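Local structure of 6-phospho-beta-d glycosidase (Streptococcus pyogenes, 5FOO) at residues I111-N116 against D155-W160; I219-N224 against D292-N297; I360-S365 against S408-Y413. The protein is a family 1 glycoside hydrolase that probably hydrolyses 6-phospho-beta-glucosides, releasing glucose 6-phosphate. The protein carries 1 engineered substitution. All coordinates share one frame; numbering follows the deposited sequence.

Interaction 1 (I111-N116 against D155-W160); sequences IRPVIN and DRVKDW. With EDO (1,2-ethanediol), chain H; EDO (1,2-ethanediol), chain I.
Arg-112 and Asp-159 form the charged link between 111-116 and 155-160. The long arginine chain bends at chi3 (-73°), and its NH1 gives a salt-bridging hydrogen bond of 2.9 Å to OD2 of Asp-159, on the syn lone pair, with the guanidinium and carboxylate planes perpendicular. A short acid suits the other end: OD1 accepts from Tyr-293 OH and from an ethanediol, probably from the crystallisation liquor, while a water joins Asp-159 OD2 to Pro-113 O and Lys-158 N.

Between the backbones, Ile-115 N donates almost straight to Asp-159 O (2.9 Å, 174°), and Trp-160 CA approaches Ile-115 O at 3.3 Å.

The apolar contacts gather around Ile-115. The side chains of Ile-115 and Val-157 cross at about a right angle, Ile-115 CG1 lying 3.8 Å from Val-157 CG1. Ile-115 CG2 is 3.7 Å from CZ3 of Trp-160, these two side chains running side by side. Val-157 CG1 also lies over one face of the Trp-160 indole, toward its rim. Branched side chains fill this layer, which Ile-103 and Leu-107 of helix 93-108 extend.

Parallel neighbours separated by helices 124-130 and 136-153 make this a beta-alpha-beta unit, joining the third and fourth strands of a TIM barrel.

Interaction 2 (I219-N224 against D292-N297); sequences IGTILN and DYLGLN
Asp-292 has CG anti to its carbonyl carbon (chi1 -62°), and its OD2 accepts a 2.9 Å hydrogen bond from Ile-219 N through the anti lone pair; Thr-221 has OG1 anti to N (chi1 -167°), which leaves CG2 beside Leu-294 CD2, 3.7 Å away. The aspartate main chain answers its side chain, with Asp-292 N donating to Ile-219 O, and the two bonds together grip the start of the strand pair.

Farther along, the parallel ladder runs through Gly-295 N to Thr-221 O, Leu-223 N to Gly-295 O (2.8 Å) and Asn-297 N to Leu-223 O. Glycine suits position 295: its CA comes within 4.3 Å of Ile-222 CA, and a side chain there would press on Ile-222 CG1. On the face bearing Thr-221, Leu-223, Leu-294 and Leu-296 pack toward helices 235-258 and 344-356; Leu-223 CD1 lies 4.1 Å from Leu-294 CD2.

On the other face, CG2 of Ile-222 lies 3.3 Å from both OD1 and ND2 of Asn-297, the methyl meeting the amide end obliquely. Asn-297 OD1 is hydrogen-bonded to Ser-365 OG and ND2 to Asn-164 OD1, and Asn-224 ND2 to Glu-165. Because Asn-164 and Glu-165 line the ligand pocket, these amides are placed as a second shell, consistent with a part in positioning them. Asp-292 divides its oxygens, OD2 taking Ile-219 N and OD1 the salt bridge to Arg-208, which probably balances its charge.

Interaction 3 (I360-S365 against S408-Y413); sequences IPWFLS and SNCFGY
Trp-362 pairs with Cys-410 and Leu-364 with Tyr-413 in parallel, the strand directions 18° apart, and the extra residue on the second strand makes a beta bulge between the seventh and eighth strands of the TIM barrel. Trp-362 N donates to Asn-409 O and Phe-411 N to Trp-362 O (3.0 Å); beyond the bulge Leu-364 N reaches Gly-412 O at 3.1 Å from well above the carbonyl plane. Asn-409, at the centre of an inverse gamma turn, leads the chain into the strand.

On the side facing helices 344-356 and 387-405, the indole of Trp-362 makes the central contacts. Its chi1 of 67° sets CG in the crowded position between N and the carbonyl carbon, and from there the indole extends toward Ser-408 and Cys-410. NE1 donates to OG of Ser-408 at 2.9 Å, the oxygen lying in the ring plane; the same small hydroxyl is bonded to Ala-350 O, so the buried indole N-H has a fixed partner. Cys-410 covers one face of the indole: its SG stands 4.1 Å above the centroid of the six-membered ring, nearly on the ring normal, a sulfur-aromatic contact that a slim, polarisable side chain can make.

Phe-363 and Phe-411 turn to the opposite side, where Trp-9 meets both. CB of Phe-363 lies over the Phe-411 ring, 3.9 Å from its centroid, in a CH-pi contact; the two rings meet obliquely, with planes at 31°. Gly-412 suits the bulge, since a side chain there would crowd Phe-363 CB. CB of Pro-361 borders Phe-411, 3.8 Å from CD2. Past the bulge, Leu-364 lies alongside Tyr-413, whose OH is bonded to Asn-367; Leu-364 CD2 meets the edge of the Tyr-413 ring, 3.8 Å from Tyr-413 CD1.

Followed from the N terminus, the three contacts come in series, none nested in or crossing another. Interaction 1 closes the loop that contains helices 124-130 and 136-153; interaction 2 closes the longer, largely helical excursion from strand 218-224 to strand 293-297; interaction 3 closes the one that carries helix 387-405. Together they join strands three to four, five to six and seven to eight of the closed barrel. The seams between them are also bonded: Trp-160 O meets Gly-220 N between interactions 1 and 2, while Leu-296 O meets Ser-365 N between interactions 2 and 3. Interactions 1 and 3 do not touch.

Interaction 1 (I111-N116 against D155-W160)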
loop_
_atom_site.group_PDB
_atom_site.type_symbol
_atom_site.label_atom_id
_atom_site.label_comp_id
_atom_site.label_asym_id
_atom_site.label_seq_id
_atom_site.Cartn_x
_atom_site.Cartn_y
_atom_site.Cartn_z
ATOM N N ILE A 111 -3.344 16.394 13.075
ATOM C CA ILE A 111 -3.232 15.435 11.976
ATOM C C ILE A 111 -4.043 14.200 12.322
ATOM O O ILE A 111 -3.825 13.569 13.336
ATOM C CB ILE A 111 -1.736 15.133 11.690
ATOM C CG1 ILE A 111 -1.070 16.397 11.115
ATOM C CG2 ILE A 111 -1.528 13.993 10.673
ATOM C CD1 ILE A 111 0.431 16.270 10.983
ATOM N N ARG A 112 -5.002 13.883 11.485
ATOM C CA ARG A 112 -5.703 12.624 11.585
ATOM C C ARG A 112 -4.734 11.400 11.351
ATOM O O ARG A 112 -4.155 11.282 10.284
ATOM C CB ARG A 112 -6.787 12.582 10.524
ATOM C CG ARG A 112 -7.633 11.285 10.538
ATOM C CD ARG A 112 -8.625 11.292 9.388
ATOM N NE ARG A 112 -9.701 12.229 9.624
ATOM C CZ ARG A 112 -10.696 12.051 10.508
ATOM N NH1 ARG A 112 -10.834 10.936 11.216
ATOM N NH2 ARG A 112 -11.602 13.013 10.667
ATOM N N PRO A 113 -4.551 10.543 12.358
ATOM C CA PRO A 113 -3.693 9.383 12.171
ATOM C C PRO A 113 -4.439 8.259 11.440
ATOM O O PRO A 113 -5.545 7.894 11.841
ATOM C CB PRO A 113 -3.355 8.975 13.583
ATOM C CG PRO A 113 -4.583 9.400 14.420
ATOM C CD PRO A 113 -5.081 10.636 13.747
ATOM N N VAL A 114 -3.839 7.723 10.380
ATOM C CA VAL A 114 -4.467 6.695 9.546
ATOM C C VAL A 114 -3.556 5.492 9.606
ATOM O O VAL A 114 -2.394 5.580 9.200
ATOM C CB VAL A 114 -4.576 7.200 8.085
ATOM C CG1 VAL A 114 -5.217 6.151 7.129
ATOM C CG2 VAL A 114 -5.373 8.519 8.107
ATOM N N ILE A 115 -4.035 4.389 10.148
ATOM C CA ILE A 115 -3.093 3.298 10.523
ATOM C C ILE A 115 -3.343 2.016 9.764
ATOM O O ILE A 115 -4.457 1.490 9.783
ATOM C CB ILE A 115 -3.121 3.090 12.007
ATOM C CG1 ILE A 115 -2.723 4.404 12.733
ATOM C CG2 ILE A 115 -2.266 1.942 12.407
ATOM C CD1 ILE A 115 -1.293 4.843 12.556
ATOM N N ASN A 116 -2.289 1.568 9.059
ATOM C CA ASN A 116 -2.262 0.304 8.355
ATOM C C ASN A 116 -1.641 -0.726 9.255
ATOM O O ASN A 116 -0.724 -0.395 9.965
ATOM C CB ASN A 116 -1.468 0.488 7.069
ATOM C CG ASN A 116 -1.256 -0.805 6.308
ATOM O OD1 ASN A 116 -2.120 -1.721 6.273
ATOM N ND2 ASN A 116 -0.113 -0.894 5.711
ATOM N N ASP A 155 -9.017 4.284 20.865
ATOM C CA ASP A 155 -9.619 5.438 21.544
ATOM C C ASP A 155 -9.228 6.642 20.785
ATOM O O ASP A 155 -10.002 7.595 20.740
ATOM C CB ASP A 155 -9.117 5.565 23.016
ATOM C CG ASP A 155 -7.592 5.707 23.112
ATOM O OD1 ASP A 155 -6.818 4.948 22.451
ATOM O OD2 ASP A 155 -7.155 6.603 23.793
ATOM N N ARG A 156 -8.039 6.606 20.150
ATOM C CA ARG A 156 -7.524 7.782 19.407
ATOM C C ARG A 156 -7.447 7.638 17.893
ATOM O O ARG A 156 -7.628 8.613 17.156
ATOM C CB ARG A 156 -6.172 8.184 19.960
ATOM C CG ARG A 156 -6.232 8.920 21.327
ATOM C CD ARG A 156 -4.879 8.816 22.046
ATOM N NE ARG A 156 -4.686 7.384 22.323
ATOM C CZ ARG A 156 -3.532 6.707 22.453
ATOM N NH1 ARG A 156 -2.335 7.295 22.279
ATOM N NH2 ARG A 156 -3.593 5.384 22.694
ATOM N N VAL A 157 -7.127 6.437 17.425
ATOM C CA VAL A 157 -7.196 6.137 15.988
ATOM C C VAL A 157 -8.595 5.627 15.615
ATOM O O VAL A 157 -9.074 4.609 16.159
ATOM C CB VAL A 157 -6.184 5.030 15.610
ATOM C CG1 VAL A 157 -6.290 4.678 14.127
ATOM C CG2 VAL A 157 -4.773 5.443 16.003
ATOM N N LYS A 158 -9.200 6.323 14.666
ATOM C CA LYS A 158 -10.503 5.985 14.131
ATOM C C LYS A 158 -10.491 5.522 12.684
ATOM O O LYS A 158 -11.553 5.319 12.086
ATOM C CB LYS A 158 -11.396 7.243 14.213
ATOM C CG LYS A 158 -11.635 7.775 15.637
ATOM C CD LYS A 158 -11.798 6.714 16.712
ATOM C CE LYS A 158 -12.419 7.270 18.008
ATOM N NZ LYS A 158 -12.537 6.280 19.101
ATOM N N ASP A 159 -9.298 5.371 12.112
ATOM C CA ASP A 159 -9.148 5.110 10.689
ATOM C C ASP A 159 -8.102 4.033 10.497
ATOM O O ASP A 159 -6.909 4.290 10.657
ATOM C CB ASP A 159 -8.718 6.364 9.967
ATOM C CG ASP A 159 -9.825 7.408 9.915
ATOM O OD1 ASP A 159 -10.765 7.313 9.087
ATOM O OD2 ASP A 159 -9.674 8.361 10.709
ATOM N N TRP A 160 -8.565 2.844 10.158
ATOM C CA TRP A 160 -7.766 1.670 10.195
ATOM C C TRP A 160 -7.768 0.964 8.809
ATOM O O TRP A 160 -8.786 0.940 8.127
ATOM C CB TRP A 160 -8.349 0.714 11.227
ATOM C CG TRP A 160 -8.228 1.121 12.624
ATOM C CD1 TRP A 160 -9.210 1.725 13.391
ATOM C CD2 TRP A 160 -7.106 0.956 13.473
ATOM N NE1 TRP A 160 -8.743 1.942 14.671
ATOM C CE2 TRP A 160 -7.464 1.453 14.759
ATOM C CE3 TRP A 160 -5.818 0.459 13.291
ATOM C CZ2 TRP A 160 -6.575 1.450 15.835
ATOM C CZ3 TRP A 160 -4.955 0.440 14.391
ATOM C CH2 TRP A 160 -5.334 0.962 15.623
HETATM C C1 EDO H . -13.119 8.843 10.738
HETATM O O1 EDO H . -13.016 8.484 9.361
HETATM C C2 EDO H . -14.242 8.122 11.407
HETATM O O2 EDO H . -14.576 7.071 10.535
HETATM C C1 EDO I . -8.691 15.309 7.840
HETATM O O1 EDO I . -9.176 14.902 9.109
HETATM C C2 EDO I . -9.541 16.458 7.297
HETATM O O2 EDO I . -10.901 16.037 7.356
HETATM O O HOH W 1 -8.027 8.385 12.898
#

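Interaction 2 (I219-N224 against D292-N297)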
loop_
_atom_site.group_PDB
_atom_site.type_symbol
_atom_site.label_atom_id
_atom_site.label_comp_id
_atom_site.label_asym_id
_atom_site.label_seq_id
_atom_site.Cartn_x
_atom_site.Cartn_y
_atom_site.Cartn_z
ATOM N N ILE A 219 -12.896 0.905 9.121
ATOM C CA ILE A 219 -11.879 -0.048 8.805
ATOM C C ILE A 219 -12.023 -0.503 7.400
ATOM O O ILE A 219 -13.130 -0.698 6.917
ATOM C CB ILE A 219 -11.847 -1.238 9.751
ATOM C CG1 ILE A 219 -10.628 -2.108 9.436
ATOM C CG2 ILE A 219 -13.164 -2.012 9.762
ATOM C CD1 ILE A 219 -10.216 -2.936 10.586
ATOM N N GLY A 220 -10.879 -0.550 6.708
ATOM C CA GLY A 220 -10.853 -0.934 5.330
ATOM C C GLY A 220 -9.585 -1.647 5.003
ATOM O O GLY A 220 -8.959 -2.266 5.875
ATOM N N THR A 221 -9.252 -1.632 3.713
ATOM C CA THR A 221 -7.989 -2.199 3.239
ATOM C C THR A 221 -7.487 -1.306 2.123
ATOM O O THR A 221 -8.219 -0.442 1.673
ATOM C CB THR A 221 -8.141 -3.692 2.864
ATOM O OG1 THR A 221 -6.840 -4.268 2.710
ATOM C CG2 THR A 221 -8.968 -3.861 1.552
ATOM N N ILE A 222 -6.214 -1.449 1.736
ATOM C CA ILE A 222 -5.610 -0.632 0.692
ATOM C C ILE A 222 -5.287 -1.534 -0.481
ATOM O O ILE A 222 -4.457 -2.448 -0.380
ATOM C CB ILE A 222 -4.363 0.110 1.204
ATOM C CG1 ILE A 222 -4.703 1.064 2.364
ATOM C CG2 ILE A 222 -3.690 0.897 0.093
ATOM C CD1 ILE A 222 -3.500 1.407 3.213
ATOM N N LEU A 223 -5.922 -1.259 -1.595
ATOM C CA LEU A 223 -5.892 -2.123 -2.754
ATOM C C LEU A 223 -5.446 -1.349 -3.986
ATOM O O LEU A 223 -5.181 -0.176 -3.874
ATOM C CB LEU A 223 -7.241 -2.784 -2.985
ATOM C CG LEU A 223 -7.805 -3.616 -1.861
ATOM C CD1 LEU A 223 -9.119 -4.223 -2.282
ATOM C CD2 LEU A 223 -6.864 -4.711 -1.392
ATOM N N ASN A 224 -5.252 -2.052 -5.116
ATOM C CA ASN A 224 -5.007 -1.456 -6.465
ATOM C C ASN A 224 -6.242 -1.653 -7.323
ATOM O O ASN A 224 -6.854 -2.757 -7.389
ATOM C CB ASN A 224 -3.839 -2.127 -7.153
ATOM C CG ASN A 224 -2.484 -1.447 -6.850
ATOM O OD1 ASN A 224 -2.074 -0.494 -7.560
ATOM N ND2 ASN A 224 -1.746 -1.976 -5.834
ATOM N N ASP A 292 -15.537 -0.734 5.342
ATOM C CA ASP A 292 -16.351 0.559 5.383
ATOM C C ASP A 292 -15.936 1.462 4.243
ATOM O O ASP A 292 -16.710 2.247 3.704
ATOM C CB ASP A 292 -16.049 1.292 6.692
ATOM C CG ASP A 292 -16.459 0.490 7.868
ATOM O OD1 ASP A 292 -17.609 0.079 7.772
ATOM O OD2 ASP A 292 -15.713 0.228 8.857
ATOM N N TYR A 293 -14.671 1.344 3.865
ATOM C CA TYR A 293 -14.078 2.201 2.872
ATOM C C TYR A 293 -12.755 1.605 2.358
ATOM O O TYR A 293 -12.288 0.578 2.877
ATOM C CB TYR A 293 -13.900 3.627 3.421
ATOM C CG TYR A 293 -13.045 3.884 4.609
ATOM C CD1 TYR A 293 -12.300 2.919 5.231
ATOM C CD2 TYR A 293 -12.949 5.196 5.105
ATOM C CE1 TYR A 293 -11.508 3.198 6.304
ATOM C CE2 TYR A 293 -12.173 5.490 6.201
ATOM C CZ TYR A 293 -11.414 4.495 6.759
ATOM O OH TYR A 293 -10.632 4.773 7.847
ATOM N N LEU A 294 -12.191 2.207 1.324
ATOM C CA LEU A 294 -10.950 1.691 0.725
ATOM C C LEU A 294 -9.933 2.762 0.578
ATOM O O LEU A 294 -10.259 3.948 0.337
ATOM C CB LEU A 294 -11.178 1.138 -0.661
ATOM C CG LEU A 294 -11.930 -0.189 -0.723
ATOM C CD1 LEU A 294 -12.378 -0.396 -2.157
ATOM C CD2 LEU A 294 -11.170 -1.391 -0.184
ATOM N N GLY A 295 -8.691 2.336 0.659
ATOM C CA GLY A 295 -7.639 3.094 0.017
ATOM C C GLY A 295 -7.312 2.428 -1.292
ATOM O O GLY A 295 -7.264 1.177 -1.376
ATOM N N LEU A 296 -7.124 3.248 -2.308
ATOM C CA LEU A 296 -6.759 2.792 -3.622
ATOM C C LEU A 296 -5.455 3.438 -4.010
ATOM O O LEU A 296 -5.345 4.644 -3.960
ATOM C CB LEU A 296 -7.816 3.132 -4.660
ATOM C CG LEU A 296 -9.110 2.399 -4.385
ATOM C CD1 LEU A 296 -10.072 2.714 -5.506
ATOM C CD2 LEU A 296 -8.941 0.884 -4.274
ATOM N N ASN A 297 -4.461 2.614 -4.332
ATOM C CA ASN A 297 -3.119 3.067 -4.705
ATOM C C ASN A 297 -3.005 3.168 -6.205
ATOM O O ASN A 297 -3.467 2.293 -6.940
ATOM C CB ASN A 297 -1.995 2.156 -4.175
ATOM C CG ASN A 297 -1.878 2.154 -2.648
ATOM O OD1 ASN A 297 -2.341 3.053 -1.933
ATOM N ND2 ASN A 297 -1.256 1.131 -2.143
#

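Interaction 3 (I360-S365 against S408-Y413)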
loop_
_atom_site.group_PDB
_atom_site.type_symbol
_atom_site.label_atom_id
_atom_site.label_comp_id
_atom_site.label_asym_id
_atom_site.label_seq_id
_atom_site.Cartn_x
_atom_site.Cartn_y
_atom_site.Cartn_z
ATOM N N ILE A 360 -18.951 3.146 -2.824
ATOM C CA ILE A 360 -18.523 3.292 -1.453
ATOM C C ILE A 360 -17.368 4.332 -1.247
ATOM O O ILE A 360 -16.645 4.704 -2.189
ATOM C CB ILE A 360 -18.065 1.986 -0.812
ATOM C CG1 ILE A 360 -16.868 1.394 -1.521
ATOM C CG2 ILE A 360 -19.205 0.970 -0.716
ATOM C CD1 ILE A 360 -16.171 0.415 -0.612
ATOM N N PRO A 361 -17.164 4.758 0.003
ATOM C CA PRO A 361 -16.071 5.742 0.142
ATOM C C PRO A 361 -14.678 5.179 -0.120
ATOM O O PRO A 361 -14.378 4.037 0.265
ATOM C CB PRO A 361 -16.218 6.265 1.583
ATOM C CG PRO A 361 -17.584 5.789 2.054
ATOM C CD PRO A 361 -17.949 4.588 1.243
ATOM N N TRP A 362 -13.836 5.999 -0.748
ATOM C CA TRP A 362 -12.441 5.617 -1.001
ATOM C C TRP A 362 -11.585 6.860 -1.081
ATOM O O TRP A 362 -12.101 7.940 -1.343
ATOM C CB TRP A 362 -12.362 4.798 -2.308
ATOM C CG TRP A 362 -12.682 5.608 -3.534
ATOM C CD1 TRP A 362 -13.939 5.916 -3.995
ATOM C CD2 TRP A 362 -11.761 6.213 -4.455
ATOM N NE1 TRP A 362 -13.849 6.678 -5.135
ATOM C CE2 TRP A 362 -12.532 6.875 -5.443
ATOM C CE3 TRP A 362 -10.359 6.269 -4.547
ATOM C CZ2 TRP A 362 -11.951 7.581 -6.502
ATOM C CZ3 TRP A 362 -9.785 6.970 -5.593
ATOM C CH2 TRP A 362 -10.584 7.610 -6.562
ATOM N N PHE A 363 -10.296 6.718 -0.808
ATOM C CA PHE A 363 -9.314 7.764 -1.109
ATOM C C PHE A 363 -8.063 7.256 -1.863
ATOM O O PHE A 363 -7.725 6.076 -1.824
ATOM C CB PHE A 363 -8.900 8.499 0.148
ATOM C CG PHE A 363 -7.914 7.783 1.009
ATOM C CD1 PHE A 363 -8.223 6.582 1.611
ATOM C CD2 PHE A 363 -6.650 8.362 1.290
ATOM C CE1 PHE A 363 -7.316 5.991 2.454
ATOM C CE2 PHE A 363 -5.752 7.740 2.110
ATOM C CZ PHE A 363 -6.101 6.564 2.721
ATOM N N LEU A 364 -7.398 8.157 -2.563
ATOM C CA LEU A 364 -6.229 7.779 -3.330
ATOM C C LEU A 364 -5.102 7.789 -2.352
ATOM O O LEU A 364 -4.586 8.849 -1.977
ATOM C CB LEU A 364 -5.993 8.743 -4.458
ATOM C CG LEU A 364 -4.843 8.450 -5.431
ATOM C CD1 LEU A 364 -4.925 7.046 -5.973
ATOM C CD2 LEU A 364 -4.924 9.433 -6.590
ATOM N N SER A 365 -4.704 6.594 -1.944
ATOM C CA SER A 365 -3.913 6.392 -0.733
ATOM C C SER A 365 -2.415 6.378 -0.949
ATOM O O SER A 365 -1.641 6.404 0.056
ATOM C CB SER A 365 -4.376 5.088 -0.026
ATOM O OG SER A 365 -4.645 4.073 -1.005
ATOM N N SER A 408 -17.760 10.331 -8.337
ATOM C CA SER A 408 -17.048 9.343 -7.524
ATOM C C SER A 408 -16.886 9.799 -6.065
ATOM O O SER A 408 -16.435 10.920 -5.781
ATOM C CB SER A 408 -15.665 8.984 -8.099
ATOM O OG SER A 408 -15.197 7.786 -7.488
ATOM N N ASN A 409 -17.132 8.890 -5.149
ATOM C CA ASN A 409 -17.089 9.186 -3.738
ATOM C C ASN A 409 -15.664 9.072 -3.141
ATOM O O ASN A 409 -15.384 8.258 -2.256
ATOM C CB ASN A 409 -18.075 8.224 -3.107
ATOM C CG ASN A 409 -18.400 8.512 -1.656
ATOM O OD1 ASN A 409 -18.156 9.547 -1.140
ATOM N ND2 ASN A 409 -18.949 7.528 -1.003
ATOM N N CYS A 410 -14.792 9.955 -3.585
ATOM C CA CYS A 410 -13.417 10.083 -3.083
ATOM C C CYS A 410 -13.275 11.149 -1.977
ATOM O O CYS A 410 -13.700 12.280 -2.136
ATOM C CB CYS A 410 -12.516 10.456 -4.267
ATOM S SG CYS A 410 -10.806 10.583 -3.780
ATOM N N PHE A 411 -12.659 10.815 -0.866
ATOM C CA PHE A 411 -12.641 11.723 0.286
ATOM C C PHE A 411 -11.225 12.136 0.619
ATOM O O PHE A 411 -11.018 12.815 1.625
ATOM C CB PHE A 411 -13.339 11.077 1.505
ATOM C CG PHE A 411 -12.680 9.802 1.983
ATOM C CD1 PHE A 411 -11.549 9.844 2.809
ATOM C CD2 PHE A 411 -13.158 8.554 1.573
ATOM C CE1 PHE A 411 -10.922 8.675 3.258
ATOM C CE2 PHE A 411 -12.573 7.379 2.059
ATOM C CZ PHE A 411 -11.442 7.445 2.893
ATOM N N GLY A 412 -10.225 11.778 -0.204
ATOM C CA GLY A 412 -8.841 12.187 0.145
ATOM C C GLY A 412 -7.720 11.830 -0.822
ATOM O O GLY A 412 -7.939 11.049 -1.740
ATOM N N TYR A 413 -6.529 12.400 -0.583
ATOM C CA TYR A 413 -5.357 12.216 -1.438
ATOM C C TYR A 413 -4.111 12.240 -0.572
ATOM O O TYR A 413 -3.863 13.174 0.186
ATOM C CB TYR A 413 -5.322 13.334 -2.436
ATOM C CG TYR A 413 -4.140 13.312 -3.365
ATOM C CD1 TYR A 413 -4.058 12.417 -4.431
ATOM C CD2 TYR A 413 -3.104 14.179 -3.188
ATOM C CE1 TYR A 413 -2.985 12.440 -5.286
ATOM C CE2 TYR A 413 -2.049 14.194 -4.039
ATOM C CZ TYR A 413 -1.974 13.331 -5.073
ATOM O OH TYR A 413 -0.842 13.406 -5.867
#